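Local atomic coordinates of phosphoribosylaminoimidazole-succinocarboxamide synthase (Pyrococcus horikoshii, PDB entry 4O7Y), a protein that catalyses the ATP-dependent joining of L-aspartate to the carboxylate of the purine precursor carboxyaminoimidazole ribonucleotide, giving SAICAR in de novo purine biosynthesis. Residues D20-M25 against R77-K82; R93-G98 against G168-D173. One frame throughout, in Å; residues are numbered along the deposited sequence. Where two conformers were deposited one is given.

Contact 1: D20-M25 against R77-K82; sequences DDKLIM and RLIVEK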
ATOM      1  N   ASP A  20      22.104   9.064 -26.854  1.00 51.38           N
ATOM      2  CA  ASP A  20      21.580   9.716 -25.653  1.00 51.51           C
ATOM      3  C   ASP A  20      20.068   9.876 -25.702  1.00 48.94           C
ATOM      4  O   ASP A  20      19.409   9.955 -24.675  1.00 47.91           O
ATOM      5  CB  ASP A  20      22.214  11.107 -25.492  1.00 56.11           C
ATOM      6  CG  ASP A  20      23.731  11.054 -25.381  1.00 58.95           C
ATOM      7  OD1 ASP A  20      24.261  10.058 -24.841  1.00 59.05           O
ATOM      8  OD2 ASP A  20      24.395  12.014 -25.830  1.00 61.16           O
ATOM      9  N   ASP A  21      19.528   9.906 -26.907  1.00 45.24           N
ATOM     10  CA  ASP A  21      18.187  10.398 -27.131  1.00 42.43           C
ATOM     11  C   ASP A  21      17.185   9.270 -27.264  1.00 38.81           C
ATOM     12  O   ASP A  21      15.984   9.459 -27.034  1.00 32.81           O
ATOM     13  CB  ASP A  21      18.195  11.268 -28.383  1.00 46.04           C
ATOM     14  CG  ASP A  21      18.974  12.562 -28.176  1.00 51.10           C
ATOM     15  OD1 ASP A  21      20.202  12.595 -28.427  1.00 52.54           O
ATOM     16  OD2 ASP A  21      18.356  13.543 -27.716  1.00 51.76           O
ATOM     17  N   LYS A  22      17.688   8.095 -27.629  1.00 35.76           N
ATOM     18  CA  LYS A  22      16.819   7.002 -27.994  1.00 36.56           C
ATOM     19  C   LYS A  22      17.461   5.649 -27.800  1.00 35.27           C
ATOM     20  O   LYS A  22      18.680   5.515 -27.619  1.00 35.58           O
ATOM     21  CB  LYS A  22      16.306   7.168 -29.435  1.00 39.30           C
ATOM     22  CG  LYS A  22      17.390   7.326 -30.490  1.00 41.69           C
ATOM     23  CD  LYS A  22      16.804   7.456 -31.889  1.00 44.11           C
ATOM     24  CE  LYS A  22      16.123   8.797 -32.108  1.00 44.72           C
ATOM     25  NZ  LYS A  22      17.095   9.834 -32.543  1.00 49.25           N
ATOM     26  N   LEU A  23      16.614   4.632 -27.803  1.00 33.37           N
ATOM     27  CA  LEU A  23      17.083   3.264 -27.707  1.00 30.99           C
ATOM     28  C   LEU A  23      16.082   2.359 -28.414  1.00 29.81           C
ATOM     29  O   LEU A  23      15.029   2.810 -28.888  1.00 28.29           O
ATOM     30  CB  LEU A  23      17.322   2.821 -26.254  1.00 32.34           C
ATOM     31  CG  LEU A  23      16.105   2.678 -25.334  1.00 32.94           C
ATOM     32  CD1 LEU A  23      16.375   1.655 -24.242  1.00 33.27           C
ATOM     33  CD2 LEU A  23      15.707   4.017 -24.734  1.00 31.83           C
ATOM     34  N   ILE A  24      16.437   1.085 -28.487  1.00 28.76           N
ATOM     35  CA  ILE A  24      15.582   0.067 -29.081  1.00 30.84           C
ATOM     36  C   ILE A  24      14.935  -0.748 -27.977  1.00 28.53           C
ATOM     37  O   ILE A  24      15.586  -1.120 -27.020  1.00 30.00           O
ATOM     38  CB  ILE A  24      16.377  -0.872 -30.021  1.00 31.01           C
ATOM     39  CG1 ILE A  24      16.776  -0.127 -31.306  1.00 32.50           C
ATOM     40  CG2 ILE A  24      15.585  -2.158 -30.305  1.00 31.26           C
ATOM     41  CD1 ILE A  24      15.623   0.519 -32.057  1.00 35.42           C
ATOM     42  N   MET A  25      13.640  -0.992 -28.110  1.00 28.78           N
ATOM     43  CA  MET A  25      12.956  -1.876 -27.193  1.00 29.70           C
ATOM     44  C   MET A  25      12.493  -3.045 -28.037  1.00 28.28           C
ATOM     45  O   MET A  25      11.653  -2.883 -28.938  1.00 29.79           O
ATOM     46  CB  MET A  25      11.786  -1.161 -26.501  1.00 28.06           C
ATOM     47  CG  MET A  25      10.951  -2.035 -25.564  1.00 28.69           C
ATOM     48  SD  MET A  25       9.684  -1.075 -24.671  1.00 26.60           S
ATOM     49  CE  MET A  25       8.507  -0.718 -25.937  1.00 25.93           C
ATOM     50  N   ARG A  77      10.855  -4.727 -32.801  1.00 31.81           N
ATOM     51  CA  ARG A  77      11.670  -3.657 -32.242  1.00 31.29           C
ATOM     52  C   ARG A  77      10.964  -2.323 -32.364  1.00 31.51           C
ATOM     53  O   ARG A  77      10.475  -1.943 -33.444  1.00 30.53           O
ATOM     54  CB  ARG A  77      13.031  -3.574 -32.937  1.00 33.81           C
ATOM     55  CG  ARG A  77      13.901  -4.818 -32.832  1.00 38.12           C
ATOM     56  CD  ARG A  77      15.087  -4.733 -33.799  1.00 43.03           C
ATOM     57  NE  ARG A  77      15.352  -6.027 -34.446  1.00 51.30           N
ATOM     58  CZ  ARG A  77      15.202  -6.287 -35.753  1.00 54.35           C
ATOM     59  NH1 ARG A  77      14.812  -5.348 -36.621  1.00 51.75           N
ATOM     60  NH2 ARG A  77      15.468  -7.508 -36.203  1.00 57.51           N
ATOM     61  N   LEU A  78      10.905  -1.596 -31.255  1.00 30.64           N
ATOM     62  CA  LEU A  78      10.394  -0.233 -31.310  1.00 27.83           C
ATOM     63  C   LEU A  78      11.537   0.729 -31.042  1.00 26.05           C
ATOM     64  O   LEU A  78      12.438   0.415 -30.282  1.00 25.07           O
ATOM     65  CB  LEU A  78       9.276  -0.002 -30.286  1.00 29.55           C
ATOM     66  CG  LEU A  78       8.022  -0.876 -30.149  1.00 31.38           C
ATOM     67  CD1 LEU A  78       6.956  -0.074 -29.404  1.00 29.10           C
ATOM     68  CD2 LEU A  78       7.487  -1.420 -31.469  1.00 29.45           C
ATOM     69  N   ILE A  79      11.499   1.899 -31.669  1.00 24.78           N
ATOM     70  CA  ILE A  79      12.434   2.955 -31.298  1.00 25.72           C
ATOM     71  C   ILE A  79      11.685   3.803 -30.289  1.00 22.07           C
ATOM     72  O   ILE A  79      10.551   4.210 -30.549  1.00 22.00           O
ATOM     73  CB  ILE A  79      12.846   3.883 -32.469  1.00 27.48           C
ATOM     74  CG1 ILE A  79      13.324   3.089 -33.699  1.00 30.39           C
ATOM     75  CG2 ILE A  79      13.955   4.824 -31.997  1.00 27.58           C
ATOM     76  CD1 ILE A  79      13.334   3.907 -34.990  1.00 30.70           C
ATOM     77  N   VAL A  80      12.332   4.063 -29.160  1.00 22.65           N
ATOM     78  CA  VAL A  80      11.725   4.740 -28.022  1.00 22.01           C
ATOM     79  C   VAL A  80      12.673   5.788 -27.439  1.00 23.52           C
ATOM     80  O   VAL A  80      13.901   5.662 -27.527  1.00 23.23           O
ATOM     81  CB  VAL A  80      11.287   3.754 -26.892  1.00 20.60           C
ATOM     82  CG1 VAL A  80      10.190   2.806 -27.363  1.00 21.48           C
ATOM     83  CG2 VAL A  80      12.469   2.972 -26.340  1.00 20.67           C
ATOM     84  N   GLU A  81      12.078   6.817 -26.854  1.00 23.44           N
ATOM     85  CA  GLU A  81      12.809   7.870 -26.179  1.00 23.32           C
ATOM     86  C   GLU A  81      13.471   7.335 -24.914  1.00 24.89           C
ATOM     87  O   GLU A  81      12.854   6.586 -24.135  1.00 25.28           O
ATOM     88  CB  GLU A  81      11.821   8.956 -25.805  1.00 24.42           C
ATOM     89  CG  GLU A  81      12.460  10.259 -25.344  1.00 25.82           C
ATOM     90  CD  GLU A  81      11.430  11.318 -24.976  1.00 25.39           C
ATOM     91  OE1 GLU A  81      10.217  11.051 -24.990  1.00 26.60           O
ATOM     92  OE2 GLU A  81      11.850  12.432 -24.657  1.00 26.32           O
ATOM     93  N   LYS A  82      14.727   7.708 -24.706  1.00 23.06           N
ATOM     94  CA  LYS A  82      15.416   7.391 -23.472  1.00 24.06           C
ATOM     95  C   LYS A  82      14.923   8.320 -22.365  1.00 23.39           C
ATOM     96  O   LYS A  82      14.678   9.493 -22.600  1.00 22.26           O
ATOM     97  CB  LYS A  82      16.919   7.543 -23.630  1.00 27.10           C
ATOM     98  CG  LYS A  82      17.692   7.217 -22.362  1.00 31.71           C
ATOM     99  CD  LYS A  82      19.184   7.100 -22.630  1.00 37.91           C
ATOM    100  CE  LYS A  82      19.819   6.173 -21.609  1.00 39.97           C
ATOM    101  NZ  LYS A  82      21.179   6.638 -21.218  1.00 46.82           N
TER

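Contact 2: R93-G98 against G168-D173; sequences RNVVAG and GIILVD. With C5P (cytidine-5'-monophosphate), chain B.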
ATOM      1  N   ARG A  93      -7.042  -0.292 -11.882  1.00 15.80           N
ATOM      2  CA  ARG A  93      -7.969  -1.424 -11.820  1.00 15.94           C
ATOM      3  C   ARG A  93      -9.433  -0.944 -11.919  1.00 16.39           C
ATOM      4  O   ARG A  93      -9.846  -0.038 -11.199  1.00 15.13           O
ATOM      5  CB  ARG A  93      -7.715  -2.225 -10.533  0.50 16.37           C
ATOM      6  CG  ARG A  93      -6.247  -2.201 -10.086  0.50 16.63           C
ATOM      7  CD  ARG A  93      -5.937  -3.101  -8.894  0.50 17.06           C
ATOM      8  NE  ARG A  93      -5.990  -4.498  -9.288  0.50 16.94           N
ATOM      9  CZ  ARG A  93      -4.982  -5.368  -9.262  0.50 16.86           C
ATOM     10  NH1 ARG A  93      -3.768  -5.044  -8.804  0.50 15.38           N
ATOM     11  NH2 ARG A  93      -5.221  -6.608  -9.677  0.50 16.25           N
ATOM     12  N   ASN A  94     -10.189  -1.532 -12.848  1.00 16.82           N
ATOM     13  CA  ASN A  94     -11.625  -1.242 -13.044  1.00 17.47           C
ATOM     14  C   ASN A  94     -12.523  -2.350 -12.507  1.00 17.96           C
ATOM     15  O   ASN A  94     -13.634  -2.081 -12.016  1.00 17.83           O
ATOM     16  CB  ASN A  94     -11.924  -1.010 -14.519  1.00 15.75           C
ATOM     17  CG  ASN A  94     -11.090   0.124 -15.095  1.00 16.94           C
ATOM     18  OD1 ASN A  94     -11.131   1.262 -14.582  1.00 17.93           O
ATOM     19  ND2 ASN A  94     -10.298  -0.178 -16.116  1.00 14.93           N
ATOM     20  N   VAL A  95     -12.005  -3.575 -12.563  1.00 16.85           N
ATOM     21  CA  VAL A  95     -12.747  -4.782 -12.215  1.00 17.56           C
ATOM     22  C   VAL A  95     -11.848  -5.626 -11.303  1.00 18.03           C
ATOM     23  O   VAL A  95     -10.644  -5.712 -11.565  1.00 18.20           O
ATOM     24  CB  VAL A  95     -13.080  -5.545 -13.511  1.00 17.55           C
ATOM     25  CG1 VAL A  95     -13.632  -6.934 -13.213  1.00 17.74           C
ATOM     26  CG2 VAL A  95     -14.057  -4.725 -14.364  1.00 16.65           C
ATOM     27  N   VAL A  96     -12.399  -6.187 -10.219  1.00 17.02           N
ATOM     28  CA  VAL A  96     -11.608  -7.009  -9.285  1.00 18.13           C
ATOM     29  C   VAL A  96     -11.048  -8.284  -9.956  1.00 18.44           C
ATOM     30  O   VAL A  96     -11.774  -9.088 -10.611  1.00 18.13           O
ATOM     31  CB  VAL A  96     -12.378  -7.331  -7.964  1.00 17.39           C
ATOM     32  CG1 VAL A  96     -11.587  -8.248  -7.073  1.00 18.82           C
ATOM     33  CG2 VAL A  96     -12.665  -6.051  -7.188  1.00 17.20           C
ATOM     34  N   ALA A  97      -9.742  -8.461  -9.795  1.00 17.57           N
ATOM     35  CA  ALA A  97      -9.040  -9.637 -10.338  1.00 17.72           C
ATOM     36  C   ALA A  97      -7.647  -9.691  -9.703  1.00 18.43           C
ATOM     37  O   ALA A  97      -7.191  -8.710  -9.099  1.00 16.82           O
ATOM     38  CB  ALA A  97      -8.932  -9.541 -11.865  1.00 17.51           C
ATOM     39  N   GLY A  98      -6.984 -10.831  -9.831  1.00 18.32           N
ATOM     40  CA  GLY A  98      -5.577 -10.938  -9.466  1.00 18.55           C
ATOM     41  C   GLY A  98      -5.369 -10.615  -8.007  1.00 18.89           C
ATOM     42  O   GLY A  98      -6.172 -11.003  -7.157  1.00 19.02           O
ATOM     43  N   GLY A 168     -15.712  -4.710 -27.894  1.00 30.69           N
ATOM     44  CA  GLY A 168     -16.170  -5.908 -27.180  1.00 31.28           C
ATOM     45  C   GLY A 168     -15.223  -6.466 -26.125  1.00 29.27           C
ATOM     46  O   GLY A 168     -15.277  -7.658 -25.804  1.00 28.70           O
ATOM     47  N   ILE A 169     -14.369  -5.599 -25.579  1.00 29.13           N
ATOM     48  CA  ILE A 169     -13.341  -5.986 -24.602  1.00 26.46           C
ATOM     49  C   ILE A 169     -13.431  -5.132 -23.345  1.00 24.10           C
ATOM     50  O   ILE A 169     -13.467  -3.905 -23.426  1.00 24.33           O
ATOM     51  CB  ILE A 169     -11.926  -5.852 -25.212  1.00 28.65           C
ATOM     52  CG1 ILE A 169     -11.820  -6.721 -26.477  1.00 30.28           C
ATOM     53  CG2 ILE A 169     -10.846  -6.186 -24.165  1.00 28.06           C
ATOM     54  CD1 ILE A 169     -10.824  -6.237 -27.512  1.00 34.05           C
ATOM     55  N   ILE A 170     -13.490  -5.790 -22.187  1.00 22.89           N
ATOM     56  CA  ILE A 170     -13.430  -5.114 -20.895  1.00 22.09           C
ATOM     57  C   ILE A 170     -11.962  -4.955 -20.485  1.00 21.23           C
ATOM     58  O   ILE A 170     -11.231  -5.938 -20.376  1.00 21.02           O
ATOM     59  CB  ILE A 170     -14.199  -5.876 -19.793  1.00 22.67           C
ATOM     60  CG1 ILE A 170     -15.656  -6.102 -20.239  1.00 25.14           C
ATOM     61  CG2 ILE A 170     -14.211  -5.072 -18.494  1.00 22.31           C
ATOM     62  CD1 ILE A 170     -16.306  -7.309 -19.593  1.00 30.63           C
ATOM     63  N   LEU A 171     -11.545  -3.715 -20.279  1.00 20.31           N
ATOM     64  CA  LEU A 171     -10.247  -3.436 -19.680  1.00 17.38           C
ATOM     65  C   LEU A 171     -10.350  -3.638 -18.180  1.00 16.77           C
ATOM     66  O   LEU A 171     -10.848  -2.777 -17.445  1.00 18.63           O
ATOM     67  CB  LEU A 171      -9.783  -2.028 -20.028  1.00 18.35           C
ATOM     68  CG  LEU A 171      -8.405  -1.654 -19.455  1.00 17.23           C
ATOM     69  CD1 LEU A 171      -7.335  -2.597 -19.970  1.00 16.28           C
ATOM     70  CD2 LEU A 171      -8.111  -0.204 -19.824  1.00 18.39           C
ATOM     71  N   VAL A 172      -9.920  -4.809 -17.726  1.00 16.08           N
ATOM     72  CA  VAL A 172     -10.125  -5.223 -16.340  1.00 16.18           C
ATOM     73  C   VAL A 172      -9.127  -4.478 -15.423  1.00 16.80           C
ATOM     74  O   VAL A 172      -9.511  -3.874 -14.427  1.00 16.49           O
ATOM     75  CB  VAL A 172     -10.011  -6.763 -16.235  1.00 16.27           C
ATOM     76  CG1 VAL A 172      -9.656  -7.218 -14.814  1.00 15.61           C
ATOM     77  CG2 VAL A 172     -11.298  -7.428 -16.742  1.00 17.24           C
ATOM     78  N   ASP A 173      -7.845  -4.496 -15.798  1.00 16.94           N
ATOM     79  CA  ASP A 173      -6.801  -3.732 -15.081  1.00 16.98           C
ATOM     80  C   ASP A 173      -5.578  -3.654 -15.990  1.00 18.04           C
ATOM     81  O   ASP A 173      -5.587  -4.253 -17.063  1.00 20.03           O
ATOM     82  CB  ASP A 173      -6.469  -4.330 -13.689  1.00 16.49           C
ATOM     83  CG  ASP A 173      -5.944  -5.810 -13.746  1.00 15.97           C
ATOM     84  OD1 ASP A 173      -5.246  -6.219 -14.693  1.00 16.85           O
ATOM     85  OD2 ASP A 173      -6.231  -6.577 -12.819  1.00 17.26           O
TER
HETATM   86  O3P C5P B 301      -1.477  -7.025  -9.102  1.00 20.52           O
HETATM   87  P   C5P B 301      -1.847  -8.106 -10.122  1.00 22.11           P
HETATM   88  O1P C5P B 301      -0.883  -9.255 -10.174  1.00 18.69           O
HETATM   89  O2P C5P B 301      -3.303  -8.502 -10.018  1.00 20.23           O
HETATM   90  O5' C5P B 301      -1.706  -7.480 -11.566  1.00 21.04           O
HETATM   91  C5' C5P B 301      -2.385  -6.243 -11.915  1.00 21.75           C
HETATM   92  C4' C5P B 301      -2.224  -5.934 -13.412  1.00 23.21           C
HETATM   93  O4' C5P B 301      -0.915  -5.398 -13.609  1.00 25.67           O
HETATM   94  C3' C5P B 301      -2.309  -7.157 -14.348  1.00 24.60           C
HETATM   95  O3' C5P B 301      -2.841  -6.744 -15.614  1.00 20.78           O
HETATM   96  C2' C5P B 301      -0.877  -7.595 -14.554  1.00 25.30           C
HETATM   97  O2' C5P B 301      -0.693  -8.231 -15.830  1.00 27.94           O
HETATM   98  C1' C5P B 301      -0.148  -6.260 -14.471  1.00 26.61           C
HETATM   99  N1  C5P B 301       1.223  -6.389 -13.957  1.00 29.95           N
HETATM  100  C2  C5P B 301       2.336  -6.301 -14.855  1.00 27.69           C
HETATM  101  N3  C5P B 301       3.605  -6.418 -14.379  1.00 28.16           N
HETATM  102  C4  C5P B 301       3.809  -6.610 -13.055  1.00 31.24           C
HETATM  103  C5  C5P B 301       2.739  -6.719 -12.153  1.00 32.53           C
HETATM  104  C6  C5P B 301       1.435  -6.597 -12.629  1.00 32.32           C
HETATM  105  O2  C5P B 301       2.151  -6.110 -16.074  1.00 22.93           O
HETATM  106  N4  C5P B 301       5.075  -6.724 -12.586  1.00 32.35           N
HETATM  107  O   HOH W   1      -7.975  -5.830 -10.848  1.00 17.44           O

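Contact 1: D20-M25 against R77-K82
M25, V80 and L23 meet on one face of an antiparallel strand pair and bury more surface here than any other three residues. The axes of strand segments 22-25 and 77-81 run at 153° to each other and come within 4.6 Å. M25 and L78 form a hydrogen-bonded pair, and their side chains lie alongside each other. The M25 chain is extended as far as SD, with CG anti to the backbone N (chi1 177°), and then bends at chi3. This brings M25 CE to 3.9 Å from L78 CD1. M25 CE also lies 4.2 Å from V80 CG1, where the two side chains cross at about a right angle.

V80 turns its other methyl to L23: V80 CG2 is 3.8 Å from L23 CD2. L23 CD2 also reaches over the backbone of K82, 3.6 Å from K82 CA. The backbone bonds are regular between L23 and V80. L23 N gives to V80 O at 2.9 Å, and V80 N gives back to L23 O. A matching pair links M25 and L78. Beyond the paired strands, the bond from K82 N to D21 O is longer, 3.2 Å, and K82 N sits above the carbonyl plane of D21.

I24 and I79 lie on the opposite face, with I24 CD1 3.8 Å from I79 CG1. On the first face, M15 of strand 13-17 touches L23 and F69 of strand 69-72 touches L78. The pair is the centre of a four-stranded antiparallel sheet of order 13-17, 22-27, 77-81, 69-72, in the N-terminal part of the SAICAR synthetase fold.

Contact 2: R93-G98 against G168-D173
R93 and D173 form an antiparallel non-hydrogen-bonded pair, their CA atoms 4.2 Å apart, and the chain then turns a corner at N94. At the corner V172 O takes two backbone bonds, from N94 N and V95 N. The V95 bond uses a lone pair in the carbonyl plane. The N94 side chain adds a third link: ND2 gives to L171 O at 3.0 Å, from above that carbonyl plane. N157 of helix 143-165 also bonds to N94 ND2.

V172 packs against V95 and A97. Its CG1, anti to the backbone N (chi1 157°), meets A97 CB at 3.8 Å and V95 CB at 4.0 Å.

The R93 and D173 side chains run side by side toward the bound cytidine-5'-monophosphate. For the R93 conformer described here, the guanidinium and carboxylate planes are 81° apart. R93 NH2 and D173 OD2 form a salt bridge at 3.3 Å, but the oxygen lies well out of the guanidinium plane, and no N-H points at it. The same conformer bonds the phosphate: R93 NH2 to O2P at 2.7 Å, and NH1 to O3P at its edge, nearly straight at 171°. R93 NE gives to a water within bonding distance of V95 O and D173 OD2, though it has more acceptors in reach than protons. D173 OD1 accepts from the ribose O3' at 2.6 Å.

E118 also pairs with R93, and R198 with D173, which probably helps to hold both groups in place. G98 CA approaches O2P, where its lack of a side chain avoids a clash. S99, R198 and R214 also bond to the nucleotide. The arrangement is a ribonucleotide-binding site in which R93 bonds to the phosphate and D173 to the ribose, consistent with the place of the ribonucleotide substrate in this enzyme.

From the N terminus, contact 1 comes first. It closes a loop of 51 residues that includes strands 30-33 and 38-41, helix 45-62 and strand 69-72. Strand 84-93 then leads into contact 2. Contact 2 closes a longer loop of 69 residues, which holds strand 111-121 and helices 133-138 and 143-165. The two loops follow in series and neither nest nor cross. Contact 1 joins the two middle strands of the four-stranded sheet, while contact 2 joins strands of the six-stranded sheet beside the nucleotide. Their centres are 30 Å apart, on opposite sides of the chain's centre, and their nearest atoms are about 17 Å apart.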